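Long-range contact in uncharacterized protein (Thermus thermophilus HB8, PDB 4WVA), which hydrolyses mannosylglycerate, a solute made under osmotic stress, to mannose and glycerate, and probably accepts glucosylglycerate about equally well: residues A[49-60]-A[123-134]. Residues are numbered along the deposited sequence; the frame is centred on the assembly and turned at random.
Sequences ERAWQELLCLFD and RARERARYLFPK
R127 takes hold of the E49 carboxylate side-on: NE gives a hydrogen bond to OE1 at 3.0 Å, within the guanidinium plane and onto the syn lone pair, while NH2 reaches OE2 at 2.7 Å, tilted somewhat from that plane. The arginine's CB and CG lie on W52, CB over one face of the indole in a CH-pi contact, 3.4 Å from the centroid of the six-membered ring; the bend at chi2 (-75°) then turns CD past L56 and carries the guanidinium to E49. L56 closes in from the next turn, its CD1 3.7 Å from R127 CD and its CD2 against the Y130 ring. With an alanine here, the E49 carboxylate is likely to lose both arginine donors, and W52 and L56 the CG and CD packed against them. These are two helices of the (alpha/alpha)6 barrel of family GH63 running the same way, their axes crossing at 33° and meshing knobs-into-holes: W52 sits among R123, A124, R127 and A128, and L131 among W52, L55, L56 and F59. L131 CD1 comes to the indole edge, 4.0 Å from W52 CZ3, while its other methyl meets F59. Farther along, Y130 OH donates to D60 OD1 (2.6 Å), and a water donates to the same oxygen and accepts a weak bond from K134 NZ. Behind the first shell, Q53 NE2 adds a second donor to E49 OE1 from above the carboxylate plane, and E126 holds R127 NH1 in a salt bridge. R123 joins E49 through a water and a long ion pair; its stronger partner is D118, which also accepts from W52 NE1 and thereby fixes the ring's polar edge.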
ATOM      1  N   GLU A  49     -32.160  -8.776 -14.943  1.00 14.87           N
ATOM      2  CA  GLU A  49     -32.585  -9.963 -14.209  1.00 15.45           C
ATOM      3  C   GLU A  49     -31.826 -11.196 -14.688  1.00 13.84           C
ATOM      4  O   GLU A  49     -31.433 -12.030 -13.879  1.00 13.89           O
ATOM      5  CB  GLU A  49     -34.094 -10.230 -14.320  1.00 17.66           C
ATOM      6  CG  GLU A  49     -34.548 -11.435 -13.468  1.00 19.83           C
ATOM      7  CD  GLU A  49     -34.296 -11.252 -11.964  1.00 22.50           C
ATOM      8  OE1 GLU A  49     -33.373 -11.892 -11.374  1.00 27.49           O
ATOM      9  OE2 GLU A  49     -35.035 -10.454 -11.357  1.00 25.75           O
ATOM     10  N   ARG A  50     -31.640 -11.301 -15.999  1.00 13.12           N
ATOM     11  CA  ARG A  50     -30.944 -12.426 -16.598  1.00 12.96           C
ATOM     12  C   ARG A  50     -29.487 -12.502 -16.145  1.00 12.35           C
ATOM     13  O   ARG A  50     -28.971 -13.596 -15.936  1.00 11.66           O
ATOM     14  CB  ARG A  50     -31.038 -12.345 -18.126  1.00 13.16           C
ATOM     15  CG  ARG A  50     -30.372 -13.493 -18.858  1.00 13.26           C
ATOM     16  CD  ARG A  50     -31.005 -14.824 -18.537  1.00 13.83           C
ATOM     17  NE  ARG A  50     -30.349 -15.919 -19.248  1.00 14.29           N
ATOM     18  CZ  ARG A  50     -29.204 -16.495 -18.874  1.00 14.37           C
ATOM     19  NH1 ARG A  50     -28.552 -16.078 -17.779  1.00 14.64           N
ATOM     20  NH2 ARG A  50     -28.717 -17.508 -19.584  1.00 14.02           N
ATOM     21  N   ALA A  51     -28.844 -11.343 -15.968  1.00 11.82           N
ATOM     22  CA  ALA A  51     -27.473 -11.275 -15.461  1.00 11.75           C
ATOM     23  C   ALA A  51     -27.401 -11.831 -14.040  1.00 11.64           C
ATOM     24  O   ALA A  51     -26.545 -12.633 -13.725  1.00 11.35           O
ATOM     25  CB  ALA A  51     -26.955  -9.855 -15.526  1.00 11.92           C
ATOM     26  N   TRP A  52     -28.328 -11.422 -13.185  1.00 11.45           N
ATOM     27  CA  TRP A  52     -28.368 -11.955 -11.828  1.00 11.45           C
ATOM     28  C   TRP A  52     -28.629 -13.459 -11.844  1.00 12.29           C
ATOM     29  O   TRP A  52     -28.022 -14.224 -11.101  1.00 11.70           O
ATOM     30  CB  TRP A  52     -29.464 -11.299 -11.015  1.00 11.48           C
ATOM     31  CG  TRP A  52     -29.194  -9.927 -10.536  1.00 11.20           C
ATOM     32  CD1 TRP A  52     -29.809  -8.792 -10.927  1.00 11.36           C
ATOM     33  CD2 TRP A  52     -28.246  -9.545  -9.530  1.00 11.45           C
ATOM     34  NE1 TRP A  52     -29.312  -7.715 -10.241  1.00 11.54           N
ATOM     35  CE2 TRP A  52     -28.353  -8.156  -9.364  1.00 11.64           C
ATOM     36  CE3 TRP A  52     -27.330 -10.250  -8.743  1.00 11.78           C
ATOM     37  CZ2 TRP A  52     -27.565  -7.452  -8.450  1.00 11.82           C
ATOM     38  CZ3 TRP A  52     -26.543  -9.542  -7.839  1.00 11.83           C
ATOM     39  CH2 TRP A  52     -26.676  -8.178  -7.688  1.00 11.71           C
ATOM     40  N   GLN A  53     -29.554 -13.882 -12.702  1.00 12.62           N
ATOM     41  CA  GLN A  53     -29.966 -15.281 -12.704  1.00 13.71           C
ATOM     42  C   GLN A  53     -28.798 -16.219 -12.977  1.00 12.18           C
ATOM     43  O   GLN A  53     -28.708 -17.297 -12.381  1.00 12.20           O
ATOM     44  CB  GLN A  53     -31.106 -15.508 -13.702  1.00 15.93           C
ATOM     45  CG  GLN A  53     -32.452 -14.972 -13.231  1.00 18.96           C
ATOM     46  CD  GLN A  53     -32.955 -15.663 -11.971  1.00 22.71           C
ATOM     47  OE1 GLN A  53     -32.690 -16.863 -11.747  1.00 27.51           O
ATOM     48  NE2 GLN A  53     -33.671 -14.915 -11.128  1.00 25.47           N
ATOM     49  N   GLU A  54     -27.906 -15.806 -13.879  1.00 11.43           N
ATOM     50  CA  GLU A  54     -26.693 -16.560 -14.170  1.00 10.72           C
ATOM     51  C   GLU A  54     -25.968 -16.941 -12.885  1.00 10.62           C
ATOM     52  O   GLU A  54     -25.517 -18.079 -12.740  1.00 10.78           O
ATOM     53  CB  GLU A  54     -25.743 -15.777 -15.095  1.00 10.89           C
ATOM     54  CG  GLU A  54     -24.588 -16.617 -15.631  1.00 11.02           C
ATOM     55  CD  GLU A  54     -24.954 -17.498 -16.810  1.00 11.09           C
ATOM     56  OE1 GLU A  54     -25.931 -17.167 -17.520  1.00 11.35           O
ATOM     57  OE2 GLU A  54     -24.233 -18.499 -17.057  1.00 11.37           O
ATOM     58  N   LEU A  55     -25.818 -15.979 -11.968  1.00 10.70           N
ATOM     59  CA  LEU A  55     -25.021 -16.213 -10.769  1.00 11.23           C
ATOM     60  C   LEU A  55     -25.855 -16.885  -9.678  1.00 11.87           C
ATOM     61  O   LEU A  55     -25.341 -17.670  -8.886  1.00 11.92           O
ATOM     62  CB  LEU A  55     -24.423 -14.907 -10.278  1.00 11.65           C
ATOM     63  CG  LEU A  55     -23.604 -14.180 -11.354  1.00 12.41           C
ATOM     64  CD1 LEU A  55     -22.995 -12.938 -10.742  1.00 13.61           C
ATOM     65  CD2 LEU A  55     -22.568 -15.114 -11.970  1.00 12.98           C
ATOM     66  N   LEU A  56     -27.145 -16.583  -9.605  1.00 12.91           N
ATOM     67  CA  LEU A  56     -27.999 -17.313  -8.662  1.00 13.65           C
ATOM     68  C   LEU A  56     -27.917 -18.794  -8.965  1.00 13.16           C
ATOM     69  O   LEU A  56     -27.834 -19.637  -8.059  1.00 12.98           O
ATOM     70  CB  LEU A  56     -29.457 -16.873  -8.778  1.00 15.08           C
ATOM     71  CG  LEU A  56     -29.771 -15.459  -8.310  1.00 17.46           C
ATOM     72  CD1 LEU A  56     -31.217 -15.091  -8.624  1.00 18.34           C
ATOM     73  CD2 LEU A  56     -29.524 -15.373  -6.834  1.00 17.56           C
ATOM     74  N   CYS A  57     -27.985 -19.120 -10.251  1.00 12.99           N
ATOM     75  CA  CYS A  57     -27.978 -20.518 -10.675  1.00 12.81           C
ATOM     76  C   CYS A  57     -26.663 -21.201 -10.280  1.00 12.12           C
ATOM     77  O   CYS A  57     -26.657 -22.302  -9.747  1.00 11.60           O
ATOM     78  CB  CYS A  57     -28.205 -20.586 -12.176  1.00 13.04           C
ATOM     79  SG  CYS A  57     -28.280 -22.250 -12.855  1.00 13.36           S
ATOM     80  N   LEU A  58     -25.537 -20.536 -10.561  1.00 11.56           N
ATOM     81  CA  LEU A  58     -24.229 -21.048 -10.187  1.00 11.75           C
ATOM     82  C   LEU A  58     -24.158 -21.427  -8.692  1.00 11.64           C
ATOM     83  O   LEU A  58     -23.708 -22.525  -8.340  1.00 12.28           O
ATOM     84  CB  LEU A  58     -23.159 -20.012 -10.543  1.00 11.84           C
ATOM     85  CG  LEU A  58     -21.719 -20.356 -10.169  1.00 11.85           C
ATOM     86  CD1 LEU A  58     -21.228 -21.613 -10.848  1.00 11.93           C
ATOM     87  CD2 LEU A  58     -20.832 -19.155 -10.493  1.00 12.03           C
ATOM     88  N   PHE A  59     -24.606 -20.529  -7.813  1.00 11.96           N
ATOM     89  CA  PHE A  59     -24.551 -20.804  -6.375  1.00 12.31           C
ATOM     90  C   PHE A  59     -25.599 -21.805  -5.933  1.00 13.10           C
ATOM     91  O   PHE A  59     -25.310 -22.747  -5.167  1.00 13.39           O
ATOM     92  CB  PHE A  59     -24.664 -19.518  -5.563  1.00 12.77           C
ATOM     93  CG  PHE A  59     -23.370 -18.775  -5.460  1.00 12.78           C
ATOM     94  CD1 PHE A  59     -22.458 -19.089  -4.471  1.00 12.69           C
ATOM     95  CD2 PHE A  59     -23.042 -17.799  -6.381  1.00 12.60           C
ATOM     96  CE1 PHE A  59     -21.253 -18.423  -4.378  1.00 12.78           C
ATOM     97  CE2 PHE A  59     -21.846 -17.125  -6.288  1.00 12.88           C
ATOM     98  CZ  PHE A  59     -20.943 -17.448  -5.299  1.00 12.54           C
ATOM     99  N   ASP A  60     -26.825 -21.617  -6.413  1.00 13.29           N
ATOM    100  CA  ASP A  60     -27.945 -22.469  -5.957  1.00 14.53           C
ATOM    101  C   ASP A  60     -27.745 -23.945  -6.302  1.00 15.51           C
ATOM    102  O   ASP A  60     -28.045 -24.828  -5.479  1.00 16.28           O
ATOM    103  CB  ASP A  60     -29.265 -21.974  -6.551  1.00 14.99           C
ATOM    104  CG  ASP A  60     -29.812 -20.763  -5.847  1.00 15.88           C
ATOM    105  OD1 ASP A  60     -29.388 -20.478  -4.723  1.00 16.56           O
ATOM    106  OD2 ASP A  60     -30.695 -20.101  -6.423  1.00 18.31           O
ATOM    107  N   ARG A 123     -34.483  -4.799  -6.519  1.00 16.73           N
ATOM    108  CA  ARG A 123     -33.976  -6.087  -6.991  1.00 16.15           C
ATOM    109  C   ARG A 123     -32.510  -6.228  -6.621  1.00 15.11           C
ATOM    110  O   ARG A 123     -32.082  -7.277  -6.148  1.00 14.81           O
ATOM    111  CB  ARG A 123     -34.109  -6.238  -8.502  1.00 16.88           C
ATOM    112  CG  ARG A 123     -33.380  -7.471  -9.034  1.00 17.21           C
ATOM    113  CD  ARG A 123     -33.651  -7.711 -10.494  1.00 17.93           C
ATOM    114  NE  ARG A 123     -33.232  -6.581 -11.305  1.00 17.90           N
ATOM    115  CZ  ARG A 123     -33.817  -6.179 -12.424  1.00 19.69           C
ATOM    116  NH1 ARG A 123     -34.901  -6.807 -12.905  1.00 21.06           N
ATOM    117  NH2 ARG A 123     -33.343  -5.121 -13.058  1.00 18.43           N
ATOM    118  N   ALA A 124     -31.740  -5.171  -6.843  1.00 14.32           N
ATOM    119  CA  ALA A 124     -30.315  -5.204  -6.491  1.00 13.93           C
ATOM    120  C   ALA A 124     -30.106  -5.595  -5.032  1.00 13.83           C
ATOM    121  O   ALA A 124     -29.253  -6.435  -4.716  1.00 13.11           O
ATOM    122  CB  ALA A 124     -29.662  -3.868  -6.781  1.00 14.23           C
ATOM    123  N   ARG A 125     -30.863  -4.975  -4.130  1.00 14.47           N
ATOM    124  CA  ARG A 125     -30.717  -5.261  -2.710  1.00 15.95           C
ATOM    125  C   ARG A 125     -31.124  -6.699  -2.415  1.00 15.55           C
ATOM    126  O   ARG A 125     -30.448  -7.391  -1.657  1.00 14.86           O
ATOM    127  CB  ARG A 125     -31.514  -4.270  -1.852  1.00 17.45           C
ATOM    128  CG  ARG A 125     -30.864  -2.889  -1.782  1.00 19.77           C
ATOM    129  CD  ARG A 125     -31.550  -1.977  -0.770  1.00 21.70           C
ATOM    130  NE  ARG A 125     -32.839  -1.508  -1.270  1.00 24.93           N
ATOM    131  CZ  ARG A 125     -33.050  -0.361  -1.917  1.00 27.11           C
ATOM    132  NH1 ARG A 125     -32.065   0.509  -2.152  1.00 27.53           N
ATOM    133  NH2 ARG A 125     -34.281  -0.074  -2.324  1.00 28.63           N
ATOM    134  N   GLU A 126     -32.224  -7.154  -3.015  1.00 15.35           N
ATOM    135  CA  GLU A 126     -32.675  -8.528  -2.784  1.00 16.60           C
ATOM    136  C   GLU A 126     -31.641  -9.544  -3.258  1.00 14.75           C
ATOM    137  O   GLU A 126     -31.319 -10.493  -2.535  1.00 14.28           O
ATOM    138  CB  GLU A 126     -34.047  -8.813  -3.421  1.00 19.37           C
ATOM    139  CG  GLU A 126     -34.611 -10.163  -2.990  1.00 24.02           C
ATOM    140  CD  GLU A 126     -35.941 -10.538  -3.630  1.00 29.10           C
ATOM    141  OE1 GLU A 126     -36.315  -9.971  -4.680  1.00 32.01           O
ATOM    142  OE2 GLU A 126     -36.612 -11.438  -3.073  1.00 35.26           O
ATOM    143  N   ARG A 127     -31.090  -9.332  -4.451  1.00 13.72           N
ATOM    144  CA  ARG A 127     -30.143 -10.302  -5.012  1.00 13.53           C
ATOM    145  C   ARG A 127     -28.809 -10.284  -4.252  1.00 13.19           C
ATOM    146  O   ARG A 127     -28.238 -11.334  -3.978  1.00 12.73           O
ATOM    147  CB  ARG A 127     -29.899 -10.036  -6.488  1.00 14.01           C
ATOM    148  CG  ARG A 127     -31.138 -10.128  -7.360  1.00 14.90           C
ATOM    149  CD  ARG A 127     -31.603 -11.547  -7.617  1.00 16.50           C
ATOM    150  NE  ARG A 127     -32.832 -11.491  -8.401  1.00 18.08           N
ATOM    151  CZ  ARG A 127     -34.028 -11.204  -7.892  1.00 20.07           C
ATOM    152  NH1 ARG A 127     -34.187 -11.035  -6.584  1.00 21.81           N
ATOM    153  NH2 ARG A 127     -35.079 -11.096  -8.684  1.00 21.99           N
ATOM    154  N   ALA A 128     -28.317  -9.095  -3.932  1.00 13.07           N
ATOM    155  CA  ALA A 128     -27.037  -8.984  -3.216  1.00 13.33           C
ATOM    156  C   ALA A 128     -27.125  -9.538  -1.805  1.00 13.73           C
ATOM    157  O   ALA A 128     -26.208 -10.208  -1.353  1.00 14.25           O
ATOM    158  CB  ALA A 128     -26.547  -7.550  -3.186  1.00 13.29           C
ATOM    159  N   ARG A 129     -28.220  -9.286  -1.101  1.00 14.91           N
ATOM    160  CA  ARG A 129     -28.377  -9.854   0.230  1.00 15.89           C
ATOM    161  C   ARG A 129     -28.413 -11.371   0.187  1.00 15.63           C
ATOM    162  O   ARG A 129     -27.928 -12.028   1.108  1.00 15.66           O
ATOM    163  CB  ARG A 129     -29.614  -9.308   0.936  1.00 18.16           C
ATOM    164  CG  ARG A 129     -29.367  -7.901   1.431  1.00 21.29           C
ATOM    165  CD  ARG A 129     -30.425  -7.355   2.369  1.00 23.79           C
ATOM    166  NE  ARG A 129     -30.221  -5.908   2.478  1.00 27.28           N
ATOM    167  CZ  ARG A 129     -29.277  -5.303   3.209  1.00 29.28           C
ATOM    168  NH1 ARG A 129     -28.419  -5.989   3.987  1.00 28.67           N
ATOM    169  NH2 ARG A 129     -29.205  -3.978   3.176  1.00 30.20           N
ATOM    170  N   TYR A 130     -28.981 -11.920  -0.880  1.00 14.61           N
ATOM    171  CA  TYR A 130     -29.077 -13.357  -1.052  1.00 14.83           C
ATOM    172  C   TYR A 130     -27.704 -13.968  -1.336  1.00 14.25           C
ATOM    173  O   TYR A 130     -27.327 -14.967  -0.732  1.00 14.17           O
ATOM    174  CB  TYR A 130     -30.081 -13.682  -2.168  1.00 15.41           C
ATOM    175  CG  TYR A 130     -30.292 -15.160  -2.403  1.00 15.72           C
ATOM    176  CD1 TYR A 130     -31.072 -15.914  -1.542  1.00 16.52           C
ATOM    177  CD2 TYR A 130     -29.714 -15.799  -3.482  1.00 16.19           C
ATOM    178  CE1 TYR A 130     -31.282 -17.261  -1.767  1.00 16.62           C
ATOM    179  CE2 TYR A 130     -29.906 -17.150  -3.711  1.00 16.25           C
ATOM    180  CZ  TYR A 130     -30.686 -17.880  -2.829  1.00 16.62           C
ATOM    181  OH  TYR A 130     -30.903 -19.213  -3.056  1.00 16.74           O
ATOM    182  N   LEU A 131     -26.951 -13.341  -2.234  1.00 13.19           N
ATOM    183  CA  LEU A 131     -25.659 -13.872  -2.643  1.00 12.90           C
ATOM    184  C   LEU A 131     -24.519 -13.602  -1.649  1.00 12.39           C
ATOM    185  O   LEU A 131     -23.554 -14.367  -1.608  1.00 12.79           O
ATOM    186  CB  LEU A 131     -25.281 -13.320  -4.027  1.00 12.94           C
ATOM    187  CG  LEU A 131     -26.095 -13.915  -5.181  1.00 13.60           C
ATOM    188  CD1 LEU A 131     -25.756 -13.192  -6.472  1.00 14.52           C
ATOM    189  CD2 LEU A 131     -25.852 -15.410  -5.307  1.00 14.34           C
ATOM    190  N   PHE A 132     -24.598 -12.521  -0.868  1.00 11.65           N
ATOM    191  CA  PHE A 132     -23.466 -12.135  -0.045  1.00 11.74           C
ATOM    192  C   PHE A 132     -22.953 -13.265   0.885  1.00 11.98           C
ATOM    193  O   PHE A 132     -21.752 -13.550   0.904  1.00 11.30           O
ATOM    194  CB  PHE A 132     -23.759 -10.874   0.775  1.00 12.06           C
ATOM    195  CG  PHE A 132     -22.631 -10.503   1.682  1.00 11.72           C
ATOM    196  CD1 PHE A 132     -21.521  -9.845   1.191  1.00 11.98           C
ATOM    197  CD2 PHE A 132     -22.653 -10.875   3.014  1.00 12.07           C
ATOM    198  CE1 PHE A 132     -20.459  -9.538   2.024  1.00 11.89           C
ATOM    199  CE2 PHE A 132     -21.598 -10.583   3.858  1.00 12.24           C
ATOM    200  CZ  PHE A 132     -20.492  -9.916   3.356  1.00 12.18           C
ATOM    201  N   PRO A 133     -23.850 -13.899   1.666  1.00 12.26           N
ATOM    202  CA  PRO A 133     -23.343 -14.957   2.564  1.00 12.63           C
ATOM    203  C   PRO A 133     -22.814 -16.185   1.811  1.00 12.36           C
ATOM    204  O   PRO A 133     -21.925 -16.884   2.294  1.00 12.47           O
ATOM    205  CB  PRO A 133     -24.553 -15.321   3.430  1.00 13.11           C
ATOM    206  CG  PRO A 133     -25.733 -14.784   2.733  1.00 13.69           C
ATOM    207  CD  PRO A 133     -25.298 -13.687   1.804  1.00 12.84           C
ATOM    208  N   LYS A 134     -23.315 -16.406   0.604  1.00 12.51           N
ATOM    209  CA  LYS A 134     -22.818 -17.474  -0.253  1.00 12.30           C
ATOM    210  C   LYS A 134     -21.406 -17.185  -0.789  1.00 11.82           C
ATOM    211  O   LYS A 134     -20.539 -18.051  -0.771  1.00 11.04           O
ATOM    212  CB  LYS A 134     -23.805 -17.713  -1.400  1.00 13.73           C
ATOM    213  CG  LYS A 134     -25.189 -18.106  -0.903  1.00 14.63           C
ATOM    214  CD  LYS A 134     -26.109 -18.499  -2.040  1.00 16.54           C
ATOM    215  CE  LYS A 134     -27.506 -18.824  -1.543  1.00 17.63           C
ATOM    216  NZ  LYS A 134     -27.496 -20.007  -0.643  1.00 19.49           N
TER
HETATM  217  O   HOH W   1     -36.910  -8.741 -12.197  1.00 39.11           O
HETATM  218  O   HOH W   2     -29.274 -22.130  -2.453  1.00 35.15           O